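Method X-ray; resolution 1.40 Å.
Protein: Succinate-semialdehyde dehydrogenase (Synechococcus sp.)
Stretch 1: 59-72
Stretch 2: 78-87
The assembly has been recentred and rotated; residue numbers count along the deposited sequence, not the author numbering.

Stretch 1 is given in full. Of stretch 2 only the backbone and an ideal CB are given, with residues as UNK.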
# COMPACT_ATOMS: atom_id res chain seq x y z
N ILE A 59 -21.36 4.55 -23.94
CA ILE A 59 -21.87 5.89 -23.71
C ILE A 59 -20.77 6.94 -23.95
O ILE A 59 -20.99 7.93 -24.65
CB ILE A 59 -22.44 6.03 -22.28
CG1 ILE A 59 -23.72 5.21 -22.14
CG2 ILE A 59 -22.70 7.49 -21.95
CD1 ILE A 59 -24.17 4.97 -20.71
N LEU A 60 -19.59 6.70 -23.41
CA LEU A 60 -18.44 7.58 -23.64
C LEU A 60 -18.07 7.67 -25.12
O LEU A 60 -17.74 8.75 -25.62
CB LEU A 60 -17.24 7.10 -22.82
CG LEU A 60 -17.33 7.35 -21.32
CD1 LEU A 60 -16.44 6.38 -20.57
CD2 LEU A 60 -16.93 8.79 -21.00
N GLU A 61 -18.12 6.54 -25.81
CA GLU A 61 -17.78 6.48 -27.24
C GLU A 61 -18.79 7.21 -28.12
O GLU A 61 -18.43 7.79 -29.14
CB GLU A 61 -17.62 5.02 -27.68
CG GLU A 61 -16.36 4.36 -27.13
CD GLU A 61 -16.48 2.84 -27.01
OE1 GLU A 61 -17.53 2.27 -27.37
OE2 GLU A 61 -15.52 2.21 -26.53
N ARG A 62 -20.06 7.17 -27.73
CA ARG A 62 -21.10 7.82 -28.52
C ARG A 62 -21.10 9.34 -28.34
O ARG A 62 -21.21 10.09 -29.32
CB ARG A 62 -22.48 7.28 -28.15
CG ARG A 62 -23.58 7.95 -28.94
CD ARG A 62 -24.95 7.43 -28.57
NE ARG A 62 -25.99 8.15 -29.31
CZ ARG A 62 -27.29 7.89 -29.23
NH1 ARG A 62 -27.73 6.91 -28.46
NH2 ARG A 62 -28.15 8.61 -29.95
N ASP A 63 -21.00 9.80 -27.10
CA ASP A 63 -21.21 11.21 -26.79
C ASP A 63 -19.90 11.92 -26.44
O ASP A 63 -19.90 12.86 -25.63
CB ASP A 63 -22.26 11.37 -25.68
CG ASP A 63 -23.65 10.89 -26.11
OD1 ASP A 63 -24.01 11.08 -27.28
OD2 ASP A 63 -24.38 10.33 -25.27
N THR A 64 -18.82 11.51 -27.07
CA THR A 64 -17.49 12.03 -26.77
C THR A 64 -17.41 13.56 -26.86
O THR A 64 -16.84 14.21 -26.00
CB THR A 64 -16.40 11.35 -27.65
OG1 THR A 64 -15.10 11.60 -27.11
CG2 THR A 64 -16.44 11.84 -29.09
N SER A 65 -18.02 14.13 -27.89
CA SER A 65 -17.93 15.56 -28.11
C SER A 65 -18.67 16.34 -27.03
O SER A 65 -18.20 17.37 -26.55
CB SER A 65 -18.49 15.91 -29.48
OG SER A 65 -18.22 17.27 -29.78
N LYS A 66 -19.84 15.84 -26.63
CA LYS A 66 -20.61 16.47 -25.58
C LYS A 66 -19.87 16.44 -24.24
O LYS A 66 -19.79 17.45 -23.53
CB LYS A 66 -21.98 15.79 -25.43
CG LYS A 66 -22.77 16.25 -24.21
CD LYS A 66 -24.21 15.73 -24.22
CE LYS A 66 -24.34 14.41 -23.47
NZ LYS A 66 -25.77 14.00 -23.34
N PHE A 67 -19.32 15.28 -23.88
CA PHE A 67 -18.58 15.19 -22.64
C PHE A 67 -17.34 16.08 -22.70
O PHE A 67 -17.00 16.74 -21.73
CB PHE A 67 -18.20 13.74 -22.32
CG PHE A 67 -19.39 12.86 -22.09
CD1 PHE A 67 -20.42 13.26 -21.26
CD2 PHE A 67 -19.48 11.63 -22.73
CE1 PHE A 67 -21.53 12.45 -21.05
CE2 PHE A 67 -20.58 10.81 -22.53
CZ PHE A 67 -21.61 11.22 -21.69
N ALA A 68 -16.69 16.09 -23.86
CA ALA A 68 -15.52 16.94 -24.04
C ALA A 68 -15.85 18.41 -23.83
O ALA A 68 -15.05 19.16 -23.26
CB ALA A 68 -14.92 16.71 -25.42
N GLU A 69 -17.02 18.84 -24.28
CA GLU A 69 -17.42 20.24 -24.12
C GLU A 69 -17.55 20.60 -22.65
O GLU A 69 -17.23 21.72 -22.24
CB GLU A 69 -18.73 20.53 -24.85
CG GLU A 69 -19.12 21.99 -24.84
CD GLU A 69 -20.34 22.29 -25.69
OE1 GLU A 69 -21.10 21.34 -25.99
OE2 GLU A 69 -20.54 23.46 -26.06
N ILE A 70 -18.01 19.65 -21.83
CA ILE A 70 -18.12 19.91 -20.40
C ILE A 70 -16.73 20.13 -19.82
O ILE A 70 -16.52 21.09 -19.07
CB ILE A 70 -18.81 18.75 -19.65
CG1 ILE A 70 -20.20 18.47 -20.23
CG2 ILE A 70 -18.92 19.08 -18.16
CD1 ILE A 70 -20.85 17.23 -19.63
N MET A 71 -15.79 19.26 -20.17
CA MET A 71 -14.40 19.37 -19.69
C MET A 71 -13.79 20.71 -20.08
O MET A 71 -13.23 21.42 -19.24
CB MET A 71 -13.53 18.23 -20.24
CG MET A 71 -13.94 16.81 -19.83
SD MET A 71 -12.78 15.51 -20.38
CE MET A 71 -13.90 14.42 -21.28
N THR A 72 -13.89 21.06 -21.36
CA THR A 72 -13.34 22.31 -21.85
C THR A 72 -13.96 23.53 -21.17
O THR A 72 -13.25 24.45 -20.78
CB THR A 72 -13.51 22.40 -23.38
OG1 THR A 72 -12.79 21.33 -23.99
CG2 THR A 72 -13.01 23.74 -23.92
N UNK A 78 -8.15 21.82 -24.44
CA UNK A 78 -8.75 21.92 -25.77
C UNK A 78 -9.85 20.87 -25.94
O UNK A 78 -9.77 19.76 -25.39
CB UNK A 78 -7.68 21.75 -26.85
N UNK A 79 -10.88 21.23 -26.69
CA UNK A 79 -11.98 20.32 -26.96
C UNK A 79 -11.46 19.05 -27.63
O UNK A 79 -11.92 17.94 -27.32
CB UNK A 79 -13.04 21.00 -27.84
N UNK A 80 -10.50 19.19 -28.53
CA UNK A 80 -9.94 18.03 -29.21
C UNK A 80 -9.23 17.08 -28.25
O UNK A 80 -9.38 15.86 -28.35
CB UNK A 80 -8.97 18.49 -30.30
N UNK A 81 -8.46 17.62 -27.31
CA UNK A 81 -7.79 16.76 -26.33
C UNK A 81 -8.80 16.17 -25.34
O UNK A 81 -8.60 15.08 -24.82
CB UNK A 81 -6.71 17.55 -25.58
N UNK A 82 -9.90 16.89 -25.09
CA UNK A 82 -10.96 16.37 -24.22
C UNK A 82 -11.72 15.22 -24.90
O UNK A 82 -12.16 14.29 -24.22
CB UNK A 82 -11.93 17.49 -23.84
N UNK A 83 -11.86 15.28 -26.22
CA UNK A 83 -12.42 14.16 -26.96
C UNK A 83 -11.52 12.95 -26.78
O UNK A 83 -12.00 11.86 -26.46
CB UNK A 83 -12.58 14.50 -28.44
N UNK A 84 -10.21 13.14 -26.92
CA UNK A 84 -9.27 12.04 -26.70
C UNK A 84 -9.38 11.51 -25.27
O UNK A 84 -9.28 10.30 -25.04
CB UNK A 84 -7.84 12.50 -26.99
N UNK A 85 -9.59 12.41 -24.31
CA UNK A 85 -9.71 11.98 -22.92
C UNK A 85 -10.96 11.10 -22.70
O UNK A 85 -10.91 10.10 -21.98
CB UNK A 85 -9.76 13.20 -22.00
N UNK A 86 -12.07 11.48 -23.32
CA UNK A 86 -13.28 10.67 -23.24
C UNK A 86 -13.06 9.30 -23.89
O UNK A 86 -13.51 8.27 -23.38
CB UNK A 86 -14.45 11.39 -23.91
N UNK A 87 -12.34 9.28 -25.01
CA UNK A 87 -12.02 8.03 -25.67
C UNK A 87 -11.14 7.13 -24.81
O UNK A 87 -11.36 5.91 -24.73
CB UNK A 87 -11.33 8.31 -27.01

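Position 78 stands just before a helix, its CA-to-CB bond pointing away from stretch 1. An N-cap of this kind favours Ser, Thr, Asp or Asn, whose short polar side chains can reach the exposed amides of the first turn. The residue is Thr 78, and its OG1 lies 3.1 Å from the backbone N of position 81.

At position 79 the CB points sideways, 3.9 Å from Thr 72 OG1 and 5.3 Å from Ala 68 CB. A longer side chain could run along the groove between Ala 68 and Ser 65, and a donor there could meet the carbonyl of Ser 65; Gln, Lys, Arg or His would all be reasonable. The residue is His 79. With chi1 at -175° (t), its ring settles among Ser 65, Ala 68, Glu 69 and Thr 72 as a knob in a hole, and NE2 donates a hydrogen bond to Ser 65 O at 3.0 Å and 164°. That same carbonyl also accepts the helical bond from Glu 69 N.

Position 80 points away and meets no part of stretch 1, so a polar residue suits it: Gln 80. Position 81 points sideways with nothing near its CB; many residues would serve, and Ser 81 keeps its OG 3.0 Å from Thr 78 O, within the first turn.

Position 82 is demanding. Its CB points toward stretch 1 and lies 3.5 Å from Ala 68 CB and 4.0 Å from Met 71 CB, while its CA lies only 4.6 Å from Ala 68 CA. Gly, Ala or perhaps Ser would suit so close a crossing; Ala 82 packs methyl against methyl.

The CB of position 83 points sideways, 4.1 Å from Thr 64 OG1 and 4.4 Å from Ala 68 CB, a place for Val, Leu, Ile or Met. Ile 83 brings CG1 to 3.6 Å from Ala 68 CB and CG2 to 3.6 Å from Thr 64 OG1.

Position 84 points away; Ala 84 is a good helix former there. At position 85 the sideways CB is 4.1 Å from Met 71 SD, so a long, flexible chain could pass the sulfur. Glu 85 does so, its OE1 lying 3.6 Å from Met 71 SD.

Position 86 points toward stretch 1, its CB 3.3 Å from Thr 64 OG1 and 4.0 Å from Met 71 CE: again a small residue, Ala 86. Position 87 points sideways, favouring a polar chain; Glu 87 places CG 4.0 Å from Thr 64 OG1.

Stretch 2 78-87: THQSAIAEAE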
# COMPACT_ATOMS: atom_id res chain seq x y z
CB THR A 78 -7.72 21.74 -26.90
OG1 THR A 78 -7.19 20.41 -26.86
CG2 THR A 78 -6.60 22.76 -26.78
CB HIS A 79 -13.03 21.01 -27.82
CG HIS A 79 -14.26 20.20 -28.05
ND1 HIS A 79 -14.64 19.76 -29.30
CD2 HIS A 79 -15.20 19.74 -27.18
CE1 HIS A 79 -15.77 19.07 -29.20
NE2 HIS A 79 -16.13 19.04 -27.93
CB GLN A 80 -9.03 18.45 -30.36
CG GLN A 80 -9.76 19.15 -31.50
CD GLN A 80 -10.91 18.31 -32.08
OE1 GLN A 80 -12.04 18.79 -32.20
NE2 GLN A 80 -10.61 17.07 -32.44
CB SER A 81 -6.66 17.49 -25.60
OG SER A 81 -7.12 18.55 -24.79
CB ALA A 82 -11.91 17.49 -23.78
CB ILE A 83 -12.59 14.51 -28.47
CG1 ILE A 83 -13.78 15.46 -28.65
CG2 ILE A 83 -12.79 13.25 -29.30
CD1 ILE A 83 -13.88 16.07 -30.04
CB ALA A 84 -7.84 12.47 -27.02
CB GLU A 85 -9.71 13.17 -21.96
CG GLU A 85 -9.82 12.71 -20.52
CD GLU A 85 -9.71 13.81 -19.49
OE1 GLU A 85 -9.27 14.94 -19.81
OE2 GLU A 85 -10.05 13.53 -18.33
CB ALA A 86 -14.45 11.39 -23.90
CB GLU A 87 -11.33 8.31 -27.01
CG GLU A 87 -12.25 8.92 -28.06
CD GLU A 87 -11.51 9.38 -29.31
OE1 GLU A 87 -12.18 9.66 -30.32
OE2 GLU A 87 -10.26 9.47 -29.27
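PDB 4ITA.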